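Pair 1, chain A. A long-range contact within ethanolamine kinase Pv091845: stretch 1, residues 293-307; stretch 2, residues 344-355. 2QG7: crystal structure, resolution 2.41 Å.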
# COMPACT_ATOMS: atom_id res chain seq x y z
N CYS A 293 -13.05 -4.26 26.29
CA CYS A 293 -12.36 -4.73 25.08
C CYS A 293 -10.85 -4.55 25.18
O CYS A 293 -10.36 -3.73 25.92
CB CYS A 293 -12.92 -3.96 23.90
SG CYS A 293 -14.64 -4.36 23.49
N HIS A 294 -10.10 -5.36 24.44
CA HIS A 294 -8.66 -5.12 24.28
C HIS A 294 -8.34 -3.93 23.35
O HIS A 294 -7.51 -3.05 23.70
CB HIS A 294 -7.97 -6.37 23.80
CG HIS A 294 -6.47 -6.24 23.74
ND1 HIS A 294 -5.82 -5.56 22.73
CD2 HIS A 294 -5.51 -6.70 24.57
CE1 HIS A 294 -4.52 -5.60 22.94
NE2 HIS A 294 -4.30 -6.29 24.05
N CYS A 295 -8.99 -3.92 22.18
CA CYS A 295 -8.99 -2.78 21.22
C CYS A 295 -7.84 -2.71 20.22
O CYS A 295 -7.89 -1.88 19.32
CB CYS A 295 -9.16 -1.43 21.91
SG CYS A 295 -10.61 -1.30 22.94
N ASP A 296 -6.83 -3.57 20.40
CA ASP A 296 -5.64 -3.63 19.57
C ASP A 296 -5.14 -5.06 19.46
O ASP A 296 -3.98 -5.40 19.71
CB ASP A 296 -4.56 -2.68 20.11
CG ASP A 296 -3.49 -2.39 19.08
OD1 ASP A 296 -3.76 -2.55 17.84
OD2 ASP A 296 -2.37 -2.05 19.50
N LEU A 297 -6.05 -5.93 19.08
CA LEU A 297 -5.75 -7.35 19.14
C LEU A 297 -5.10 -7.82 17.85
O LEU A 297 -5.61 -8.71 17.17
CB LEU A 297 -7.00 -8.13 19.51
CG LEU A 297 -6.82 -9.41 20.34
CD1 LEU A 297 -6.22 -9.19 21.75
CD2 LEU A 297 -8.18 -10.15 20.43
N LEU A 298 -3.98 -7.20 17.53
CA LEU A 298 -3.10 -7.67 16.44
C LEU A 298 -2.26 -8.85 16.91
O LEU A 298 -2.12 -9.07 18.10
CB LEU A 298 -2.21 -6.54 15.88
CG LEU A 298 -1.69 -5.37 16.73
CD1 LEU A 298 -0.43 -5.73 17.47
CD2 LEU A 298 -1.42 -4.17 15.85
N SER A 299 -1.71 -9.59 15.96
CA SER A 299 -1.07 -10.88 16.24
C SER A 299 0.14 -10.80 17.15
O SER A 299 0.41 -11.71 17.90
CB SER A 299 -0.69 -11.62 14.96
OG SER A 299 0.20 -10.81 14.19
N SER A 300 0.87 -9.69 17.07
CA SER A 300 2.03 -9.43 17.92
C SER A 300 1.65 -9.05 19.34
O SER A 300 2.50 -9.06 20.21
CB SER A 300 2.93 -8.35 17.27
OG SER A 300 2.32 -7.07 17.35
N ASN A 301 0.37 -8.75 19.58
CA ASN A 301 -0.20 -8.60 20.92
C ASN A 301 -0.75 -9.88 21.58
O ASN A 301 -1.30 -9.84 22.67
CB ASN A 301 -1.25 -7.49 20.91
CG ASN A 301 -0.62 -6.12 21.03
OD1 ASN A 301 0.54 -6.04 21.35
ND2 ASN A 301 -1.37 -5.05 20.76
N ILE A 302 -0.57 -11.02 20.90
CA ILE A 302 -1.03 -12.31 21.36
C ILE A 302 0.17 -13.23 21.51
O ILE A 302 0.87 -13.49 20.56
CB ILE A 302 -2.09 -12.92 20.41
CG1 ILE A 302 -3.24 -11.95 20.19
CG2 ILE A 302 -2.64 -14.24 20.94
CD1 ILE A 302 -4.09 -12.28 19.00
N ILE A 303 0.40 -13.71 22.72
CA ILE A 303 1.62 -14.45 23.11
C ILE A 303 1.25 -15.90 23.38
O ILE A 303 0.29 -16.19 24.10
CB ILE A 303 2.25 -13.80 24.41
CG1 ILE A 303 2.38 -12.26 24.27
CG2 ILE A 303 3.56 -14.50 24.83
CD1 ILE A 303 3.41 -11.77 23.20
N ASN A 304 1.99 -16.82 22.76
CA ASN A 304 1.83 -18.23 23.04
C ASN A 304 2.92 -18.68 24.00
O ASN A 304 4.08 -18.75 23.61
CB ASN A 304 1.92 -19.06 21.76
CG ASN A 304 1.70 -20.53 22.02
OD1 ASN A 304 1.10 -20.90 23.02
ND2 ASN A 304 2.16 -21.36 21.13
N THR A 305 2.55 -18.97 25.25
CA THR A 305 3.52 -19.47 26.23
C THR A 305 3.35 -20.97 26.36
O THR A 305 2.43 -21.44 27.03
CB THR A 305 3.35 -18.81 27.60
OG1 THR A 305 3.33 -17.38 27.46
CG2 THR A 305 4.52 -19.24 28.53
N VAL A 306 4.25 -21.71 25.71
CA VAL A 306 4.13 -23.16 25.60
C VAL A 306 4.57 -23.83 26.93
O VAL A 306 5.70 -23.62 27.41
CB VAL A 306 4.93 -23.73 24.38
CG1 VAL A 306 4.78 -25.26 24.29
CG2 VAL A 306 4.45 -23.10 23.09
N GLY A 307 3.65 -24.60 27.52
CA GLY A 307 3.86 -25.23 28.82
C GLY A 307 2.59 -25.24 29.66
O GLY A 307 2.65 -25.22 30.90
N GLY A 344 1.84 -28.20 24.81
CA GLY A 344 0.53 -27.56 25.02
C GLY A 344 0.61 -26.04 24.93
O GLY A 344 1.37 -25.39 25.68
N ASP A 345 -0.17 -25.47 24.01
CA ASP A 345 -0.22 -24.02 23.78
C ASP A 345 -1.07 -23.32 24.82
O ASP A 345 -2.14 -23.81 25.20
CB ASP A 345 -0.79 -23.73 22.41
CG ASP A 345 -0.05 -24.44 21.31
OD1 ASP A 345 1.09 -24.05 20.99
OD2 ASP A 345 -0.62 -25.41 20.76
N SER A 346 -0.61 -22.16 25.27
CA SER A 346 -1.40 -21.35 26.18
C SER A 346 -1.33 -19.89 25.70
O SER A 346 -0.25 -19.35 25.55
CB SER A 346 -0.87 -21.50 27.61
OG SER A 346 -1.56 -20.62 28.50
N ILE A 347 -2.50 -19.28 25.51
CA ILE A 347 -2.62 -17.96 24.93
C ILE A 347 -2.96 -16.88 25.96
O ILE A 347 -3.86 -17.04 26.75
CB ILE A 347 -3.69 -17.96 23.77
CG1 ILE A 347 -3.15 -18.68 22.51
CG2 ILE A 347 -4.28 -16.54 23.49
CD1 ILE A 347 -1.87 -18.09 21.89
N SER A 348 -2.22 -15.76 25.92
CA SER A 348 -2.57 -14.57 26.68
C SER A 348 -2.33 -13.30 25.86
O SER A 348 -1.59 -13.32 24.89
CB SER A 348 -1.82 -14.53 28.00
OG SER A 348 -0.44 -14.53 27.78
N PHE A 349 -2.97 -12.21 26.26
CA PHE A 349 -2.84 -10.94 25.58
C PHE A 349 -1.94 -9.98 26.35
O PHE A 349 -1.85 -10.03 27.57
CB PHE A 349 -4.23 -10.30 25.36
CG PHE A 349 -5.22 -11.21 24.69
CD1 PHE A 349 -4.82 -12.12 23.72
CD2 PHE A 349 -6.58 -11.15 25.01
CE1 PHE A 349 -5.74 -12.97 23.12
CE2 PHE A 349 -7.47 -11.98 24.38
CZ PHE A 349 -7.05 -12.88 23.46
N ILE A 350 -1.28 -9.10 25.60
CA ILE A 350 -0.40 -8.04 26.13
C ILE A 350 -0.79 -6.71 25.50
O ILE A 350 -1.58 -6.66 24.57
CB ILE A 350 1.17 -8.31 25.86
CG1 ILE A 350 1.48 -8.50 24.36
CG2 ILE A 350 1.72 -9.47 26.70
CD1 ILE A 350 2.91 -8.17 23.98
N ASP A 351 -0.23 -5.65 26.03
CA ASP A 351 -0.39 -4.29 25.53
C ASP A 351 -1.83 -3.77 25.52
O ASP A 351 -2.50 -3.68 24.48
CB ASP A 351 0.32 -4.14 24.18
CG ASP A 351 0.92 -2.74 24.00
OD1 ASP A 351 0.52 -1.77 24.74
OD2 ASP A 351 1.78 -2.62 23.08
N PHE A 352 -2.29 -3.40 26.70
CA PHE A 352 -3.67 -2.96 26.92
C PHE A 352 -3.77 -1.44 26.97
O PHE A 352 -4.57 -0.90 27.74
CB PHE A 352 -4.18 -3.54 28.25
CG PHE A 352 -4.18 -5.04 28.29
CD1 PHE A 352 -3.08 -5.74 28.78
CD2 PHE A 352 -5.27 -5.76 27.83
CE1 PHE A 352 -3.07 -7.14 28.79
CE2 PHE A 352 -5.28 -7.13 27.84
CZ PHE A 352 -4.17 -7.83 28.32
N GLU A 353 -2.95 -0.77 26.16
CA GLU A 353 -2.95 0.70 26.10
C GLU A 353 -4.20 1.30 25.47
O GLU A 353 -4.49 2.46 25.70
CB GLU A 353 -1.68 1.27 25.45
CG GLU A 353 -1.35 0.78 24.05
CD GLU A 353 0.06 1.27 23.56
OE1 GLU A 353 0.37 1.23 22.32
OE2 GLU A 353 0.86 1.69 24.46
N TYR A 354 -4.92 0.50 24.67
CA TYR A 354 -6.16 0.98 24.06
C TYR A 354 -7.40 0.45 24.73
O TYR A 354 -8.50 0.86 24.38
CB TYR A 354 -6.18 0.71 22.55
CG TYR A 354 -5.03 1.36 21.84
CD1 TYR A 354 -3.89 0.63 21.52
CD2 TYR A 354 -5.07 2.71 21.51
CE1 TYR A 354 -2.83 1.22 20.87
CE2 TYR A 354 -4.01 3.31 20.87
CZ TYR A 354 -2.91 2.57 20.56
OH TYR A 354 -1.85 3.17 19.93
N SER A 355 -7.22 -0.43 25.70
CA SER A 355 -8.32 -1.10 26.41
C SER A 355 -9.27 -0.17 27.11
O SER A 355 -8.87 0.69 27.91
CB SER A 355 -7.78 -2.12 27.39
OG SER A 355 -7.11 -3.13 26.66
O HOH W 1 -4.63 -2.10 23.71

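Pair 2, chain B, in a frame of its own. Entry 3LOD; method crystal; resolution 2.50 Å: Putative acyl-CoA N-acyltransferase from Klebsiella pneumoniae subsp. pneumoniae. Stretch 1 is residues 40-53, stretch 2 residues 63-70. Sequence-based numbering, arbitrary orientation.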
# COMPACT_ATOMS: atom_id res chain seq x y z
N ASP B 40 13.15 -5.01 2.39
CA ASP B 40 13.58 -3.57 2.50
C ASP B 40 12.84 -2.64 3.53
O ASP B 40 13.45 -1.71 4.04
CB ASP B 40 13.76 -2.89 1.09
CG ASP B 40 14.88 -1.73 1.06
OD1 ASP B 40 15.39 -1.42 -0.05
OD2 ASP B 40 15.26 -1.14 2.12
N LEU B 41 11.56 -2.83 3.84
CA LEU B 41 10.91 -1.84 4.72
C LEU B 41 11.45 -1.78 6.14
O LEU B 41 11.33 -0.75 6.81
CB LEU B 41 9.39 -2.01 4.77
CG LEU B 41 8.48 -1.48 3.66
CD1 LEU B 41 7.07 -1.75 4.04
CD2 LEU B 41 8.64 -0.01 3.43
N SER B 42 12.02 -2.87 6.61
CA SER B 42 12.48 -2.96 7.99
C SER B 42 13.67 -2.07 8.27
O SER B 42 13.81 -1.58 9.39
CB SER B 42 12.78 -4.41 8.36
OG SER B 42 13.28 -5.11 7.25
N GLN B 43 14.52 -1.83 7.26
CA GLN B 43 15.79 -1.08 7.42
C GLN B 43 15.60 0.40 7.64
O GLN B 43 16.39 1.03 8.34
CB GLN B 43 16.68 -1.19 6.17
CG GLN B 43 16.37 -2.33 5.22
CD GLN B 43 17.15 -3.61 5.48
OE1 GLN B 43 16.98 -4.60 4.77
NE2 GLN B 43 18.02 -3.59 6.50
N LEU B 44 14.58 0.97 7.02
CA LEU B 44 14.43 2.41 6.91
C LEU B 44 14.22 3.08 8.26
O LEU B 44 13.71 2.45 9.19
CB LEU B 44 13.28 2.76 5.96
CG LEU B 44 13.51 2.81 4.45
CD1 LEU B 44 14.31 1.64 3.90
CD2 LEU B 44 12.19 2.81 3.78
N PRO B 45 14.65 4.35 8.37
CA PRO B 45 14.19 5.17 9.51
C PRO B 45 12.65 5.05 9.74
O PRO B 45 11.85 5.41 8.87
CB PRO B 45 14.63 6.59 9.14
CG PRO B 45 15.43 6.45 7.81
CD PRO B 45 15.73 5.00 7.62
N PRO B 46 12.25 4.52 10.90
CA PRO B 46 10.87 4.18 11.32
C PRO B 46 9.86 5.33 11.36
O PRO B 46 8.67 5.08 11.21
CB PRO B 46 11.08 3.65 12.73
CG PRO B 46 12.52 3.08 12.72
CD PRO B 46 13.23 4.14 11.94
N GLN B 47 10.31 6.56 11.60
CA GLN B 47 9.43 7.73 11.50
C GLN B 47 8.92 7.84 10.05
O GLN B 47 7.80 8.27 9.82
CB GLN B 47 10.17 9.02 11.84
CG GLN B 47 10.67 9.09 13.26
CD GLN B 47 12.14 8.61 13.43
OE1 GLN B 47 13.01 9.39 13.86
NE2 GLN B 47 12.41 7.34 13.11
N THR B 48 9.76 7.44 9.10
CA THR B 48 9.50 7.67 7.71
C THR B 48 8.59 6.61 7.11
O THR B 48 8.25 6.69 5.93
CB THR B 48 10.79 7.74 6.87
OG1 THR B 48 11.30 6.42 6.64
CG2 THR B 48 11.85 8.69 7.53
N VAL B 49 8.15 5.63 7.90
CA VAL B 49 7.31 4.57 7.37
C VAL B 49 5.96 4.51 8.07
O VAL B 49 5.90 4.43 9.30
CB VAL B 49 8.02 3.19 7.54
CG1 VAL B 49 7.11 1.99 7.09
CG2 VAL B 49 9.38 3.17 6.81
N ILE B 50 4.87 4.57 7.30
CA ILE B 50 3.55 4.26 7.82
C ILE B 50 3.18 2.88 7.31
O ILE B 50 3.29 2.60 6.10
CB ILE B 50 2.47 5.24 7.30
CG1 ILE B 50 2.66 6.64 7.86
CG2 ILE B 50 1.04 4.74 7.60
CD1 ILE B 50 2.01 7.66 6.93
N ALA B 51 2.72 2.04 8.22
CA ALA B 51 2.37 0.69 7.90
C ALA B 51 1.11 0.34 8.68
O ALA B 51 1.03 0.56 9.91
CB ALA B 51 3.47 -0.21 8.31
N LEU B 52 0.15 -0.23 7.97
CA LEU B 52 -1.17 -0.57 8.54
C LEU B 52 -1.62 -1.99 8.17
O LEU B 52 -1.18 -2.53 7.14
CB LEU B 52 -2.23 0.40 8.00
CG LEU B 52 -2.09 1.91 8.29
CD1 LEU B 52 -3.27 2.72 7.72
CD2 LEU B 52 -1.88 2.21 9.77
N ALA B 53 -2.51 -2.57 8.98
CA ALA B 53 -3.09 -3.91 8.69
C ALA B 53 -4.61 -3.89 8.78
O ALA B 53 -5.17 -3.10 9.54
CB ALA B 53 -2.55 -4.93 9.64
N GLY B 63 -4.73 -8.37 5.55
CA GLY B 63 -4.31 -7.44 4.50
C GLY B 63 -3.36 -6.39 5.09
O GLY B 63 -3.30 -6.22 6.31
N CYS B 64 -2.58 -5.71 4.26
CA CYS B 64 -1.75 -4.65 4.80
C CYS B 64 -1.28 -3.72 3.74
O CYS B 64 -1.48 -4.02 2.54
CB CYS B 64 -0.52 -5.24 5.47
SG CYS B 64 0.54 -6.14 4.28
N GLY B 65 -0.63 -2.62 4.15
CA GLY B 65 0.02 -1.74 3.18
C GLY B 65 0.84 -0.69 3.89
O GLY B 65 0.78 -0.56 5.13
N ALA B 66 1.59 0.09 3.12
CA ALA B 66 2.56 0.99 3.73
C ALA B 66 2.88 2.17 2.83
O ALA B 66 2.73 2.10 1.56
CB ALA B 66 3.81 0.25 4.07
N ILE B 67 3.30 3.24 3.47
CA ILE B 67 3.70 4.45 2.77
C ILE B 67 5.03 4.86 3.34
O ILE B 67 5.20 4.93 4.57
CB ILE B 67 2.69 5.59 3.00
CG1 ILE B 67 1.41 5.28 2.25
CG2 ILE B 67 3.28 6.95 2.57
CD1 ILE B 67 0.26 6.18 2.64
N VAL B 68 5.97 5.12 2.44
CA VAL B 68 7.28 5.65 2.79
C VAL B 68 7.27 7.12 2.44
O VAL B 68 7.09 7.46 1.25
CB VAL B 68 8.35 5.00 1.94
CG1 VAL B 68 9.75 5.69 2.19
CG2 VAL B 68 8.39 3.49 2.20
N LEU B 69 7.47 7.98 3.46
CA LEU B 69 7.47 9.45 3.32
C LEU B 69 8.83 10.11 3.11
O LEU B 69 9.80 9.81 3.79
CB LEU B 69 6.92 10.07 4.58
CG LEU B 69 5.61 9.64 5.18
CD1 LEU B 69 5.65 10.09 6.63
CD2 LEU B 69 4.59 10.40 4.42
N SER B 70 8.88 11.09 2.20
CA SER B 70 10.10 11.77 1.85
C SER B 70 10.07 13.12 2.55
O SER B 70 9.03 13.56 3.04
CB SER B 70 10.13 11.97 0.35
OG SER B 70 9.53 13.22 -0.01

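Where do the two contacts differ most sharply? They differ in the side chains at one matched pair of positions, A:Asn304 in pair 1 and B:Ala51 in pair 2. A:Asn304 reaches across with its amide: ND2 donates to A:Asp345 OD1 at 2.9 Å, and OD1 accepts a weak hydrogen bond from A:Ser346 N at 3.1 Å. B:Ala51 has only a methyl, whose CB lies 4.3 Å from B:Ala66 CB, and the matches of A:Asp345 and A:Ser346 are B:Cys64 and B:Gly65. Pair 1 thus adds side-chain hydrogen bonds to the sheet, whereas every hydrogen bond across pair 2 runs from backbone to backbone.

What backbone do they share? Each is a turn leading into a strand that pairs antiparallel with a second strand, at 149° in pair 1 and 170° in pair 2, and 14 central residues superpose at 1.0 Å. The register is the same. A:Ile303 faces A:Ser348 as B:Ile50 faces B:Ile67, each a hydrogen-bonded pair with two bonds: A:Ile303 N to A:Ser348 O is 3.0 Å and A:Ser348 N to A:Ile303 O 3.1 Å, against 2.8 Å from B:Ile50 N to B:Ile67 O and 2.7 Å from B:Ile67 N to B:Ile50 O. The bond beside them also matches, A:Ile350 N to A:Asn301 O at 3.0 Å and B:Leu69 N to B:Thr48 O at 2.9 Å.

How is the face carrying A:Ile302, or its match B:Val49, filled? In pair 1 the strands largely supply their own bulk: A:Ile302 CG2 meets A:Ile347 CG2 at 3.8 Å, and its CG1 lies 3.9 Å from A:Phe349 CD1. A:Leu297 then places CD1 over one face of the A:Phe349 ring, 3.7 Å from the centroid. Pair 2 has smaller residues here, B:Ala66 for A:Ile347 and B:Val68 for A:Phe349, and leucines from before the strand cover them. B:Leu41 brings CD1 to 3.8 Å from B:Ala66 CB and CD2 to 3.7 Å from B:Val68 CG2, while B:Leu44 CD2 lies 4.1 Å from B:Val68 CG1.

Does the other face keep its packing? Its isoleucine is retained, since A:Ile303 matches B:Ile50, and A:Ile350 and B:Leu69 put their side-chain centres within 0.4 Å of each other. Yet the ends meet at different distances: A:Ile303 CD1 is 3.7 Å from A:Ile350 CD1, but B:Ile50 CD1 is 4.4 Å from B:Leu69 CD1. B:Ile50 also faces an apolar partner directly, CB to B:Ile67 CB at 4.3 Å, where pair 1 has A:Ser348.

What does pair 1 add beyond the matched core? A:His294 NE2 donates to A:Ile350 O at 2.8 Å, and A:Ser355 OG donates to A:His294 O at 3.0 Å. One water donates to both A:His294 O and A:Asp351 O and accepts from A:Tyr354 N. This polar extension helps raise the buried surface to 1045 Å², against 581 Å² in pair 2.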